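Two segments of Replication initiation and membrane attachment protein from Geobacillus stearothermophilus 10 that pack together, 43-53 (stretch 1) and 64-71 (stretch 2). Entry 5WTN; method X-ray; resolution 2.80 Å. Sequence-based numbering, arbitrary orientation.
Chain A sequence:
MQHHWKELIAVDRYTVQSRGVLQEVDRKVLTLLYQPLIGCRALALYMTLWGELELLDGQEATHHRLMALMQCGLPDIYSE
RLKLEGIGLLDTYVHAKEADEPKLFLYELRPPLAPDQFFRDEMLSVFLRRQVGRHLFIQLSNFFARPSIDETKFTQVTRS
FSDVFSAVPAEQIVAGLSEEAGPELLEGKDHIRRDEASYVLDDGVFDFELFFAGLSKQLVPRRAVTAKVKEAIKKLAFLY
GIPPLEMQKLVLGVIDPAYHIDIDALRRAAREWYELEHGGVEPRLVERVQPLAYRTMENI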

ATOM      1  N   LEU A  43      -9.707 -17.169   2.206  1.00  9.95           N
ATOM      2  CA  LEU A  43      -9.190 -15.823   2.007  1.00  9.10           C
ATOM      3  C   LEU A  43      -9.037 -15.096   3.341  1.00  9.34           C
ATOM      4  O   LEU A  43      -7.999 -14.447   3.593  1.00  7.87           O
ATOM      5  CB  LEU A  43     -10.068 -15.014   1.048  1.00 10.39           C
ATOM      6  CG  LEU A  43      -9.576 -13.581   0.757  1.00 11.55           C
ATOM      7  CD1 LEU A  43      -8.412 -13.577  -0.217  1.00 10.84           C
ATOM      8  CD2 LEU A  43     -10.673 -12.675   0.254  1.00 13.14           C
ATOM      9  N   ALA A  44     -10.047 -15.207   4.201  1.00  8.39           N
ATOM     10  CA  ALA A  44      -9.972 -14.510   5.481  1.00  7.29           C
ATOM     11  C   ALA A  44      -8.851 -15.063   6.356  1.00  7.86           C
ATOM     12  O   ALA A  44      -8.147 -14.293   7.008  1.00  8.38           O
ATOM     13  CB  ALA A  44     -11.266 -14.544   6.197  1.00  8.53           C
ATOM     14  N   LEU A  45      -8.677 -16.381   6.383  1.00  5.74           N
ATOM     15  CA  LEU A  45      -7.592 -16.939   7.158  1.00  6.41           C
ATOM     16  C   LEU A  45      -6.241 -16.393   6.684  1.00  8.86           C
ATOM     17  O   LEU A  45      -5.323 -16.183   7.485  1.00  8.49           O
ATOM     18  CB  LEU A  45      -7.602 -18.460   7.068  1.00  7.32           C
ATOM     19  CG  LEU A  45      -6.458 -19.224   7.741  1.00  5.73           C
ATOM     20  CD1 LEU A  45      -6.341 -18.907   9.212  1.00  6.11           C
ATOM     21  CD2 LEU A  45      -6.656 -20.692   7.555  1.00  7.78           C
ATOM     22  N   TYR A  46      -6.113 -16.180   5.377  1.00  8.70           N
ATOM     23  CA  TYR A  46      -4.858 -15.722   4.826  1.00  8.15           C
ATOM     24  C   TYR A  46      -4.653 -14.267   5.247  1.00  8.55           C
ATOM     25  O   TYR A  46      -3.550 -13.856   5.616  1.00  7.41           O
ATOM     26  CB  TYR A  46      -4.866 -15.872   3.305  1.00  7.98           C
ATOM     27  CG  TYR A  46      -3.557 -15.508   2.645  1.00  8.10           C
ATOM     28  CD1 TYR A  46      -2.553 -16.447   2.501  1.00  7.77           C
ATOM     29  CD2 TYR A  46      -3.320 -14.223   2.171  1.00  8.61           C
ATOM     30  CE1 TYR A  46      -1.342 -16.128   1.904  1.00  9.75           C
ATOM     31  CE2 TYR A  46      -2.098 -13.885   1.571  1.00 10.38           C
ATOM     32  CZ  TYR A  46      -1.116 -14.847   1.431  1.00 11.76           C
ATOM     33  OH  TYR A  46       0.099 -14.552   0.839  1.00 11.54           O
ATOM     34  N   MET A  47      -5.736 -13.497   5.208  1.00  7.45           N
ATOM     35  CA  MET A  47      -5.708 -12.113   5.662  1.00  7.77           C
ATOM     36  C   MET A  47      -5.329 -12.058   7.137  1.00  9.37           C
ATOM     37  O   MET A  47      -4.446 -11.297   7.533  1.00  8.42           O
ATOM     38  CB  MET A  47      -7.066 -11.447   5.439  1.00  7.42           C
ATOM     39  CG  MET A  47      -7.453 -11.299   3.976  1.00 12.24           C
ATOM     40  SD  MET A  47      -6.356 -10.189   3.074  1.00  8.33           S
ATOM     41  CE  MET A  47      -5.084 -11.330   2.539  1.00 11.35           C
ATOM     42  N   THR A  48      -6.001 -12.871   7.947  1.00  8.76           N
ATOM     43  CA  THR A  48      -5.695 -12.954   9.358  1.00  8.37           C
ATOM     44  C   THR A  48      -4.225 -13.364   9.605  1.00  8.73           C
ATOM     45  O   THR A  48      -3.538 -12.759  10.430  1.00  9.55           O
ATOM     46  CB  THR A  48      -6.724 -13.849  10.099  1.00  7.84           C
ATOM     47  OG1 THR A  48      -8.039 -13.302   9.916  1.00  8.22           O
ATOM     48  CG2 THR A  48      -6.420 -13.922  11.577  1.00  6.70           C
ATOM     49  N   LEU A  49      -3.718 -14.349   8.873  1.00  7.26           N
ATOM     50  CA  LEU A  49      -2.313 -14.722   9.029  1.00  8.53           C
ATOM     51  C   LEU A  49      -1.323 -13.582   8.712  1.00  9.11           C
ATOM     52  O   LEU A  49      -0.355 -13.355   9.423  1.00  9.10           O
ATOM     53  CB  LEU A  49      -2.013 -15.947   8.187  1.00  8.58           C
ATOM     54  CG  LEU A  49      -2.574 -17.218   8.808  1.00  8.15           C
ATOM     55  CD1 LEU A  49      -2.226 -18.449   7.986  1.00  7.21           C
ATOM     56  CD2 LEU A  49      -2.037 -17.334  10.222  1.00  7.11           C
ATOM     57  N   TRP A  50      -1.607 -12.857   7.642  1.00 12.05           N
ATOM     58  CA  TRP A  50      -0.855 -11.676   7.224  1.00 12.89           C
ATOM     59  C   TRP A  50      -0.906 -10.594   8.296  1.00 12.05           C
ATOM     60  O   TRP A  50       0.123 -10.009   8.628  1.00 12.53           O
ATOM     61  CB  TRP A  50      -1.425 -11.197   5.884  1.00 13.88           C
ATOM     62  CG  TRP A  50      -0.891  -9.904   5.278  1.00 25.07           C
ATOM     63  CD1 TRP A  50       0.135  -9.122   5.735  1.00 28.40           C
ATOM     64  CD2 TRP A  50      -1.372  -9.264   4.074  1.00 29.90           C
ATOM     65  NE1 TRP A  50       0.316  -8.038   4.894  1.00 33.82           N
ATOM     66  CE2 TRP A  50      -0.600  -8.103   3.873  1.00 33.61           C
ATOM     67  CE3 TRP A  50      -2.380  -9.569   3.148  1.00 26.33           C
ATOM     68  CZ2 TRP A  50      -0.815  -7.238   2.784  1.00 38.66           C
ATOM     69  CZ3 TRP A  50      -2.592  -8.717   2.068  1.00 30.64           C
ATOM     70  CH2 TRP A  50      -1.814  -7.564   1.894  1.00 34.83           C
ATOM     71  N   GLY A  51      -2.093 -10.339   8.841  1.00 10.39           N
ATOM     72  CA  GLY A  51      -2.231  -9.416   9.948  1.00  9.30           C
ATOM     73  C   GLY A  51      -1.470  -9.907  11.164  1.00 13.51           C
ATOM     74  O   GLY A  51      -0.813  -9.122  11.859  1.00 12.97           O
ATOM     75  N   GLU A  52      -1.536 -11.213  11.423  1.00 13.24           N
ATOM     76  CA  GLU A  52      -0.854 -11.776  12.584  1.00 14.02           C
ATOM     77  C   GLU A  52       0.641 -11.638  12.497  1.00 14.10           C
ATOM     78  O   GLU A  52       1.306 -11.489  13.515  1.00 18.77           O
ATOM     79  CB  GLU A  52      -1.230 -13.244  12.798  1.00 17.65           C
ATOM     80  CG  GLU A  52      -2.391 -13.459  13.777  1.00 17.66           C
ATOM     81  CD  GLU A  52      -2.007 -13.146  15.211  1.00 22.32           C
ATOM     82  OE1 GLU A  52      -1.846 -14.087  16.025  1.00 25.25           O
ATOM     83  OE2 GLU A  52      -1.869 -11.954  15.538  1.00 22.44           O
ATOM     84  N   LEU A  53       1.159 -11.708  11.279  1.00 14.16           N
ATOM     85  CA  LEU A  53       2.582 -11.516  10.986  1.00 16.33           C
ATOM     86  C   LEU A  53       3.114 -10.244  11.629  1.00 16.31           C
ATOM     87  O   LEU A  53       4.173 -10.242  12.245  1.00 14.65           O
ATOM     88  CB  LEU A  53       2.761 -11.416   9.467  1.00 13.58           C
ATOM     89  CG  LEU A  53       4.158 -11.309   8.888  1.00 11.40           C
ATOM     90  CD1 LEU A  53       4.971 -12.496   9.331  1.00 13.22           C
ATOM     91  CD2 LEU A  53       4.018 -11.289   7.387  1.00 15.04           C
ATOM     92  N   HIS A  64      -6.274 -20.583  20.143  1.00 18.06           N
ATOM     93  CA  HIS A  64      -7.376 -19.852  20.740  1.00 18.44           C
ATOM     94  C   HIS A  64      -7.407 -18.448  20.173  1.00 17.10           C
ATOM     95  O   HIS A  64      -8.465 -17.941  19.796  1.00 16.48           O
ATOM     96  CB  HIS A  64      -7.197 -19.785  22.250  1.00 21.10           C
ATOM     97  CG  HIS A  64      -7.749 -20.970  22.970  1.00 26.28           C
ATOM     98  ND1 HIS A  64      -8.906 -21.608  22.571  1.00 26.46           N
ATOM     99  CD2 HIS A  64      -7.308 -21.637  24.067  1.00 25.47           C
ATOM    100  CE1 HIS A  64      -9.154 -22.616  23.387  1.00 23.71           C
ATOM    101  NE2 HIS A  64      -8.200 -22.653  24.302  1.00 27.18           N
ATOM    102  N   ARG A  65      -6.233 -17.831  20.096  1.00 14.13           N
ATOM    103  CA  ARG A  65      -6.119 -16.478  19.564  1.00 14.96           C
ATOM    104  C   ARG A  65      -6.698 -16.329  18.143  1.00 14.66           C
ATOM    105  O   ARG A  65      -7.492 -15.438  17.892  1.00 14.65           O
ATOM    106  CB  ARG A  65      -4.666 -16.040  19.599  1.00 16.39           C
ATOM    107  CG  ARG A  65      -4.413 -14.649  19.079  1.00 18.98           C
ATOM    108  CD  ARG A  65      -2.952 -14.380  19.179  1.00 20.35           C
ATOM    109  NE  ARG A  65      -2.531 -13.128  18.580  1.00 24.37           N
ATOM    110  CZ  ARG A  65      -1.605 -12.346  19.119  1.00 30.01           C
ATOM    111  NH1 ARG A  65      -1.054 -12.698  20.278  1.00 29.57           N
ATOM    112  NH2 ARG A  65      -1.240 -11.216  18.516  1.00 26.13           N
ATOM    113  N   LEU A  66      -6.339 -17.245  17.251  1.00 14.46           N
ATOM    114  CA  LEU A  66      -6.894 -17.251  15.901  1.00 14.78           C
ATOM    115  C   LEU A  66      -8.417 -17.407  15.907  1.00 14.85           C
ATOM    116  O   LEU A  66      -9.113 -16.792  15.099  1.00 13.13           O
ATOM    117  CB  LEU A  66      -6.257 -18.363  15.065  1.00 13.39           C
ATOM    118  CG  LEU A  66      -4.915 -18.033  14.407  1.00 15.65           C
ATOM    119  CD1 LEU A  66      -4.412 -19.215  13.592  1.00 14.64           C
ATOM    120  CD2 LEU A  66      -5.033 -16.790  13.540  1.00 11.80           C
ATOM    121  N   MET A  67      -8.927 -18.231  16.819  1.00 16.10           N
ATOM    122  CA  MET A  67     -10.356 -18.492  16.914  1.00 14.80           C
ATOM    123  C   MET A  67     -11.066 -17.215  17.336  1.00 14.29           C
ATOM    124  O   MET A  67     -12.151 -16.888  16.822  1.00 11.04           O
ATOM    125  CB  MET A  67     -10.639 -19.634  17.889  1.00 15.38           C
ATOM    126  CG  MET A  67     -10.088 -20.998  17.460  1.00 16.79           C
ATOM    127  SD  MET A  67     -10.428 -22.339  18.613  1.00  6.42           S
ATOM    128  CE  MET A  67     -12.185 -22.266  18.556  1.00 10.16           C
ATOM    129  N   ALA A  68     -10.409 -16.482  18.235  1.00 13.75           N
ATOM    130  CA  ALA A  68     -10.935 -15.229  18.750  1.00 13.85           C
ATOM    131  C   ALA A  68     -10.882 -14.129  17.693  1.00 14.64           C
ATOM    132  O   ALA A  68     -11.856 -13.405  17.507  1.00 15.78           O
ATOM    133  CB  ALA A  68     -10.178 -14.810  19.964  1.00 16.37           C
ATOM    134  N   LEU A  69      -9.750 -13.998  17.006  1.00 13.45           N
ATOM    135  CA  LEU A  69      -9.630 -13.010  15.942  1.00 13.47           C
ATOM    136  C   LEU A  69     -10.681 -13.193  14.833  1.00 13.26           C
ATOM    137  O   LEU A  69     -11.337 -12.233  14.422  1.00 13.08           O
ATOM    138  CB  LEU A  69      -8.212 -13.003  15.380  1.00 11.48           C
ATOM    139  CG  LEU A  69      -7.213 -12.332  16.320  1.00 12.67           C
ATOM    140  CD1 LEU A  69      -5.767 -12.495  15.851  1.00 12.32           C
ATOM    141  CD2 LEU A  69      -7.586 -10.875  16.445  1.00 12.07           C
ATOM    142  N   MET A  70     -10.857 -14.426  14.373  1.00 11.96           N
ATOM    143  CA  MET A  70     -11.734 -14.687  13.240  1.00 12.23           C
ATOM    144  C   MET A  70     -13.155 -14.985  13.657  1.00 16.49           C
ATOM    145  O   MET A  70     -14.065 -14.982  12.818  1.00 18.56           O
ATOM    146  CB  MET A  70     -11.191 -15.834  12.365  1.00 10.81           C
ATOM    147  CG  MET A  70      -9.837 -15.532  11.731  1.00  9.41           C
ATOM    148  SD  MET A  70      -9.110 -16.952  10.974  1.00  2.74           S
ATOM    149  CE  MET A  70     -10.194 -16.989   9.568  1.00  7.55           C
ATOM    150  N   GLN A  71     -13.356 -15.237  14.948  1.00 17.34           N
ATOM    151  CA  GLN A  71     -14.659 -15.708  15.408  1.00 18.85           C
ATOM    152  C   GLN A  71     -15.088 -16.990  14.656  1.00 17.66           C
ATOM    153  O   GLN A  71     -16.190 -17.049  14.108  1.00 19.30           O
ATOM    154  CB  GLN A  71     -15.710 -14.598  15.238  1.00 18.05           C
ATOM    155  CG  GLN A  71     -16.799 -14.573  16.295  1.00 25.07           C
ATOM    156  CD  GLN A  71     -17.726 -13.370  16.138  1.00 33.61           C
ATOM    157  OE1 GLN A  71     -17.669 -12.427  16.936  1.00 34.85           O
ATOM    158  NE2 GLN A  71     -18.587 -13.395  15.099  1.00 30.32           N
TER

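How do two helices whose axes come no closer than 10.9 Å still make a contact? They run at 116° to each other, so they cannot lie side by side for long, and the gap is filled by side chains. The nearest CA pair, T48 CA and M70 CA at 7.4 Å, marks where the backbones are least separated. On the first helix A44, T48 and E52, spaced four residues apart, all direct CA-to-CB toward the second helix and form a single stripe. R65, L69 and M70 answer from the other side, with L66 joining them through the end of its side chain. The surface buried between the two stretches is 376 Å² over both sides.

Why is the side chain of M70 extended at first and bent at its end? Its chi1 of -63° (m) and chi2 of 170° (t) carry the chain out from the backbone toward the first helix, and chi3 of 74° (p) then turns the terminal methyl. That methyl settles against the first helix near A44 and L45: M70 CE is 3.5 Å from L45 CA and 4.3 Å from A44 CB. The sulfur also takes part, with L45 CD1 lying 3.8 Å from M70 SD. The CA-to-CB bond of L45 points sideways, yet its t, p rotamer brings the end of the side chain nearer to the partner helix. Beside the methyl of A44, M70 CE comes within 4.0 Å of A44 C.

What fixes the rotamer of T48 at the middle of the stripe? With chi1 at -59° (m), T48 OG1 lies within reach of its own helix and donates a hydrogen bond to A44 O, at 3.1 Å, one turn back. The hydroxyl is thus satisfied even though it sits against an apolar neighbour, M70 CG, 3.4 Å from T48 OG1. The same rotamer sends the methyl in another direction, where T48 CG2 packs 3.7 Å from L66 CD2. L66, in the m, t rotamer, brings its side-chain end inward although its CA-to-CB bond points sideways.

How does E52 meet both charge and hydrocarbon? R65 is fully extended through chi3, all three angles being t, which carries its guanidinium far enough to form a salt bridge: E52 OE1 is 2.8 Å from R65 NE. A second link, R65 NH2 to E52 OE2 at 3.1 Å, is a weak hydrogen bond with an angle of 135° at the hydrogen. Both carboxylate oxygens therefore engage the same guanidinium, with E52 OE1 approaching it obliquely. E52 reaches this position with chi1 at -94°, between wells, and chi2 at -70° (m). Leucines line its route: E52 CG is 4.3 Å from L66 CD2, and E52 CD is 3.9 Å from L69 CD1.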